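Local coordinates for protein oligogalacturonate lyase (Yersinia enterocolitica subsp. enterocolitica, PDB 3PE7) that cleaves short oligogalacturonides by beta-elimination in the cytoplasm, as a seven-bladed beta-propeller lyase that carries a bound manganese ion, at residues 317-328 and 332-344. Sequence-based numbering, arbitrary orientation.
Sequences ENDPFLYVFNMK and QHRVARHDTSWKV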
loop_
_atom_site.group_PDB
_atom_site.type_symbol
_atom_site.label_atom_id
_atom_site.label_comp_id
_atom_site.label_asym_id
_atom_site.label_seq_id
_atom_site.Cartn_x
_atom_site.Cartn_y
_atom_site.Cartn_z
ATOM N N GLU A 317 16.860 -9.590 -10.123
ATOM C CA GLU A 317 17.230 -10.790 -9.379
ATOM C C GLU A 317 18.125 -10.485 -8.171
ATOM O O GLU A 317 18.528 -11.404 -7.458
ATOM C CB GLU A 317 17.916 -11.817 -10.314
ATOM C CG GLU A 317 19.152 -11.298 -11.085
ATOM C CD GLU A 317 20.316 -12.303 -11.144
ATOM O OE1 GLU A 317 21.274 -12.058 -11.913
ATOM O OE2 GLU A 317 20.292 -13.329 -10.417
ATOM N N ASN A 318 18.417 -9.207 -7.931
ATOM C CA ASN A 318 19.522 -8.837 -7.018
ATOM C C ASN A 318 19.348 -9.369 -5.589
ATOM O O ASN A 318 20.279 -9.958 -5.005
ATOM C CB ASN A 318 19.730 -7.312 -6.990
ATOM C CG ASN A 318 20.988 -6.895 -6.214
ATOM O OD1 ASN A 318 20.992 -5.861 -5.530
ATOM N ND2 ASN A 318 22.059 -7.678 -6.338
ATOM N N ASP A 319 18.168 -9.129 -5.025
ATOM C CA ASP A 319 17.922 -9.482 -3.640
ATOM C C ASP A 319 16.535 -10.099 -3.527
ATOM O O ASP A 319 15.546 -9.373 -3.517
ATOM C CB ASP A 319 18.021 -8.237 -2.744
ATOM C CG ASP A 319 18.065 -8.586 -1.257
ATOM O OD1 ASP A 319 18.534 -7.757 -0.450
ATOM O OD2 ASP A 319 17.671 -9.699 -0.885
ATOM N N PRO A 320 16.455 -11.445 -3.434
ATOM C CA PRO A 320 15.165 -12.141 -3.422
ATOM C C PRO A 320 14.525 -12.235 -2.003
ATOM O O PRO A 320 13.485 -12.896 -1.829
ATOM C CB PRO A 320 15.543 -13.548 -3.919
ATOM C CG PRO A 320 16.912 -13.772 -3.327
ATOM C CD PRO A 320 17.597 -12.390 -3.438
ATOM N N PHE A 321 15.170 -11.622 -1.014
ATOM C CA PHE A 321 14.797 -11.849 0.382
ATOM C C PHE A 321 13.816 -10.841 0.957
ATOM O O PHE A 321 13.766 -9.684 0.518
ATOM C CB PHE A 321 16.050 -11.900 1.272
ATOM C CG PHE A 321 16.939 -13.059 0.953
ATOM C CD1 PHE A 321 18.097 -12.867 0.208
ATOM C CD2 PHE A 321 16.593 -14.355 1.363
ATOM C CE1 PHE A 321 18.932 -13.957 -0.123
ATOM C CE2 PHE A 321 17.416 -15.458 1.027
ATOM C CZ PHE A 321 18.590 -15.247 0.291
ATOM N N LEU A 322 13.040 -11.324 1.926
ATOM C CA LEU A 322 12.239 -10.484 2.822
ATOM C C LEU A 322 12.998 -10.313 4.132
ATOM O O LEU A 322 13.492 -11.298 4.694
ATOM C CB LEU A 322 10.874 -11.126 3.088
ATOM C CG LEU A 322 9.973 -11.195 1.843
ATOM C CD1 LEU A 322 9.016 -12.366 1.904
ATOM C CD2 LEU A 322 9.200 -9.891 1.609
ATOM N N TYR A 323 13.043 -9.072 4.630
ATOM C CA TYR A 323 13.770 -8.761 5.858
ATOM C C TYR A 323 12.829 -8.266 6.926
ATOM O O TYR A 323 11.925 -7.490 6.637
ATOM C CB TYR A 323 14.808 -7.664 5.613
ATOM C CG TYR A 323 15.854 -8.051 4.611
ATOM C CD1 TYR A 323 16.964 -8.814 4.998
ATOM C CD2 TYR A 323 15.722 -7.682 3.278
ATOM C CE1 TYR A 323 17.939 -9.199 4.063
ATOM C CE2 TYR A 323 16.701 -8.035 2.328
ATOM C CZ TYR A 323 17.796 -8.802 2.736
ATOM O OH TYR A 323 18.735 -9.167 1.803
ATOM N N VAL A 324 13.063 -8.693 8.171
ATOM C CA VAL A 324 12.300 -8.139 9.292
ATOM C C VAL A 324 13.273 -7.406 10.189
ATOM O O VAL A 324 14.363 -7.922 10.500
ATOM C CB VAL A 324 11.501 -9.210 10.086
ATOM C CG1 VAL A 324 11.019 -8.653 11.444
ATOM C CG2 VAL A 324 10.323 -9.690 9.272
ATOM N N PHE A 325 12.876 -6.203 10.588
ATOM C CA PHE A 325 13.698 -5.342 11.435
ATOM C C PHE A 325 13.061 -5.274 12.801
ATOM O O PHE A 325 11.912 -4.849 12.929
ATOM C CB PHE A 325 13.819 -3.938 10.822
ATOM C CG PHE A 325 14.270 -3.949 9.394
ATOM C CD1 PHE A 325 15.626 -3.964 9.077
ATOM C CD2 PHE A 325 13.343 -3.987 8.364
ATOM C CE1 PHE A 325 16.043 -3.996 7.749
ATOM C CE2 PHE A 325 13.746 -4.023 7.035
ATOM C CZ PHE A 325 15.090 -4.030 6.718
ATOM N N ASN A 326 13.782 -5.755 13.821
ATOM C CA ASN A 326 13.303 -5.664 15.197
ATOM C C ASN A 326 13.776 -4.342 15.776
ATOM O O ASN A 326 14.971 -4.129 16.018
ATOM C CB ASN A 326 13.788 -6.872 16.019
ATOM C CG ASN A 326 13.246 -6.877 17.444
ATOM O OD1 ASN A 326 13.060 -5.825 18.064
ATOM N ND2 ASN A 326 13.020 -8.075 17.980
ATOM N N MET A 327 12.822 -3.431 15.954
ATOM C CA MET A 327 13.149 -2.059 16.295
ATOM C C MET A 327 13.411 -1.882 17.789
ATOM O O MET A 327 13.846 -0.827 18.214
ATOM C CB MET A 327 12.052 -1.101 15.808
ATOM C CG MET A 327 11.634 -1.281 14.333
ATOM S SD MET A 327 12.967 -1.148 13.110
ATOM C CE MET A 327 13.436 0.580 13.337
ATOM N N LYS A 328 13.135 -2.906 18.586
ATOM C CA LYS A 328 13.436 -2.850 20.020
ATOM C C LYS A 328 14.892 -3.233 20.263
ATOM O O LYS A 328 15.562 -2.646 21.131
ATOM C CB LYS A 328 12.524 -3.790 20.802
ATOM C CG LYS A 328 11.117 -3.286 21.016
ATOM C CD LYS A 328 10.323 -4.312 21.809
ATOM C CE LYS A 328 8.865 -3.900 21.947
ATOM N NZ LYS A 328 8.090 -5.005 22.572
ATOM N N GLN A 332 18.356 -7.288 12.598
ATOM C CA GLN A 332 17.823 -7.493 11.243
ATOM C C GLN A 332 17.785 -8.986 10.951
ATOM O O GLN A 332 18.726 -9.719 11.301
ATOM C CB GLN A 332 18.722 -6.791 10.232
ATOM C CG GLN A 332 18.334 -6.959 8.776
ATOM C CD GLN A 332 19.327 -6.283 7.840
ATOM O OE1 GLN A 332 19.533 -5.067 7.907
ATOM N NE2 GLN A 332 19.959 -7.074 6.976
ATOM N N HIS A 333 16.722 -9.426 10.277
ATOM C CA HIS A 333 16.451 -10.856 10.095
ATOM C C HIS A 333 16.043 -11.160 8.671
ATOM O O HIS A 333 15.070 -10.608 8.163
ATOM C CB HIS A 333 15.351 -11.299 11.067
ATOM C CG HIS A 333 15.678 -10.981 12.488
ATOM N ND1 HIS A 333 16.334 -11.870 13.313
ATOM C CD2 HIS A 333 15.514 -9.846 13.205
ATOM C CE1 HIS A 333 16.536 -11.301 14.489
ATOM N NE2 HIS A 333 16.058 -10.068 14.446
ATOM N N ARG A 334 16.815 -12.023 8.018
ATOM C CA ARG A 334 16.472 -12.481 6.687
ATOM C C ARG A 334 15.512 -13.658 6.881
ATOM O O ARG A 334 15.936 -14.768 7.212
ATOM C CB ARG A 334 17.749 -12.877 5.953
ATOM C CG ARG A 334 17.572 -13.164 4.502
ATOM C CD ARG A 334 18.925 -13.194 3.821
ATOM N NE ARG A 334 19.615 -14.459 4.032
ATOM C CZ ARG A 334 20.800 -14.757 3.490
ATOM N NH1 ARG A 334 21.432 -13.876 2.705
ATOM N NH2 ARG A 334 21.357 -15.941 3.728
ATOM N N VAL A 335 14.212 -13.419 6.707
ATOM C CA VAL A 335 13.226 -14.375 7.201
ATOM C C VAL A 335 12.765 -15.412 6.173
ATOM O O VAL A 335 12.455 -16.563 6.517
ATOM C CB VAL A 335 12.030 -13.662 7.891
ATOM C CG1 VAL A 335 12.521 -12.886 9.125
ATOM C CG2 VAL A 335 11.317 -12.735 6.942
ATOM N N ALA A 336 12.741 -15.001 4.912
ATOM C CA ALA A 336 12.306 -15.875 3.819
ATOM C C ALA A 336 12.598 -15.207 2.489
ATOM O O ALA A 336 12.948 -14.036 2.439
ATOM C CB ALA A 336 10.826 -16.187 3.937
ATOM N N ARG A 337 12.465 -15.976 1.417
ATOM C CA ARG A 337 12.610 -15.457 0.068
ATOM C C ARG A 337 11.245 -15.041 -0.447
ATOM O O ARG A 337 10.270 -15.783 -0.303
ATOM C CB ARG A 337 13.154 -16.555 -0.855
ATOM C CG ARG A 337 14.489 -17.171 -0.395
ATOM C CD ARG A 337 14.850 -18.403 -1.267
ATOM N NE ARG A 337 15.190 -17.998 -2.639
ATOM C CZ ARG A 337 16.398 -17.626 -3.042
ATOM N NH1 ARG A 337 17.436 -17.651 -2.198
ATOM N NH2 ARG A 337 16.577 -17.236 -4.291
ATOM N N HIS A 338 11.163 -13.864 -1.064
ATOM C CA HIS A 338 9.986 -13.581 -1.895
ATOM C C HIS A 338 10.154 -14.159 -3.315
ATOM O O HIS A 338 9.180 -14.656 -3.913
ATOM C CB HIS A 338 9.628 -12.074 -1.899
ATOM C CG HIS A 338 10.645 -11.190 -2.556
ATOM N ND1 HIS A 338 11.395 -10.266 -1.863
ATOM C CD2 HIS A 338 10.996 -11.057 -3.855
ATOM C CE1 HIS A 338 12.199 -9.632 -2.702
ATOM N NE2 HIS A 338 11.969 -10.094 -3.922
ATOM N N ASP A 339 11.381 -14.117 -3.844
ATOM C CA ASP A 339 11.676 -14.653 -5.199
ATOM C C ASP A 339 10.803 -14.086 -6.329
ATOM O O ASP A 339 10.589 -14.757 -7.354
ATOM C CB ASP A 339 11.588 -16.194 -5.217
ATOM C CG ASP A 339 12.888 -16.871 -4.849
ATOM O OD1 ASP A 339 13.974 -16.354 -5.219
ATOM O OD2 ASP A 339 12.815 -17.938 -4.201
ATOM N N THR A 340 10.300 -12.866 -6.175
ATOM C CA THR A 340 9.518 -12.273 -7.267
ATOM C C THR A 340 10.408 -11.906 -8.448
ATOM O O THR A 340 11.593 -11.608 -8.268
ATOM C CB THR A 340 8.635 -11.080 -6.815
ATOM O OG1 THR A 340 7.570 -10.939 -7.750
ATOM C CG2 THR A 340 9.414 -9.773 -6.764
ATOM N N SER A 341 9.829 -11.940 -9.643
ATOM C CA SER A 341 10.541 -11.595 -10.882
ATOM C C SER A 341 10.499 -10.099 -11.159
ATOM O O SER A 341 11.292 -9.592 -11.972
ATOM C CB SER A 341 9.917 -12.330 -12.081
ATOM O OG SER A 341 8.690 -11.708 -12.443
ATOM N N TRP A 342 9.548 -9.420 -10.505
ATOM C CA TRP A 342 9.235 -8.006 -10.753
ATOM C C TRP A 342 8.636 -7.724 -12.136
ATOM O O TRP A 342 8.495 -6.550 -12.534
ATOM C CB TRP A 342 10.468 -7.127 -10.515
ATOM C CG TRP A 342 11.053 -7.281 -9.137
ATOM C CD1 TRP A 342 12.125 -8.062 -8.781
ATOM C CD2 TRP A 342 10.622 -6.619 -7.937
ATOM N NE1 TRP A 342 12.381 -7.941 -7.440
ATOM C CE2 TRP A 342 11.482 -7.052 -6.896
ATOM C CE3 TRP A 342 9.590 -5.716 -7.637
ATOM C CZ2 TRP A 342 11.332 -6.622 -5.572
ATOM C CZ3 TRP A 342 9.451 -5.281 -6.311
ATOM C CH2 TRP A 342 10.313 -5.743 -5.303
ATOM N N LYS A 343 8.254 -8.786 -12.855
ATOM C CA LYS A 343 7.769 -8.628 -14.229
ATOM C C LYS A 343 6.386 -8.005 -14.225
ATOM O O LYS A 343 5.640 -8.077 -13.233
ATOM C CB LYS A 343 7.721 -9.985 -14.959
ATOM C CG LYS A 343 9.099 -10.473 -15.406
ATOM C CD LYS A 343 9.058 -11.914 -15.909
ATOM C CE LYS A 343 10.455 -12.369 -16.318
ATOM N NZ LYS A 343 10.485 -13.781 -16.823
ATOM N N VAL A 344 6.035 -7.399 -15.357
ATOM C CA VAL A 344 4.703 -6.866 -15.560
ATOM C C VAL A 344 3.752 -7.991 -15.982
ATOM O O VAL A 344 4.087 -8.806 -16.858
ATOM C CB VAL A 344 4.749 -5.756 -16.637
ATOM C CG1 VAL A 344 3.335 -5.277 -17.015
ATOM C CG2 VAL A 344 5.629 -4.602 -16.153
HETATM O O HOH W 1 14.213 -11.014 -10.001
HETATM O O HOH W 2 14.482 -9.301 -6.157
HETATM O O HOH W 3 20.795 -11.247 2.035
#
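P320 meets 332-344 through its carbonyl oxygen, which takes two backbone donors: H338 N at 2.6 Å, and D339 N at 3.2 Å on a lone pair in the carbonyl plane. The same oxygen sits over the centre of the H338 imidazole, while the proline's CG packs on a face of the R337 guanidinium. R337 itself holds D339 side-on, NE to OD2 and NH2 to OD1.

F321 is sandwiched. R334 lays its guanidinium on one face of the ring, planes 15° apart and CZ 4.2 Å from the centroid, with CD over the ring centre; P320 CG covers the opposite face nearer the rim. The bend at chi3 (80°) turns the end of R334 along the ring, and a water joins its NH1 to Y323 OH.

L322 bonds through N to A336 O (2.8 Å) and through O to V335 N, and its branched end rests against H338 CB. Past this pair a beta bulge shifts the register, leaving Y323 opposite R334; the tyrosine OH donates to D319 OD1 (2.7 Å). V324 and H333 exchange two backbone bonds, and V324 CG2 touches V335 CG1 at 3.9 Å. At F325, the OE1 of extended Q332 reaches the ring edge.

Strands 321-326 and 331-337 are the third and fourth strands of a four-stranded antiparallel propeller blade, with 296-301 on the other side of 321-326. The chemistry differs across the hairpin: aliphatic groups of L322 and V335 face strand 364-369 of the next blade, whereas cation-pi stacking and a salt bridge secure the more exposed arginines.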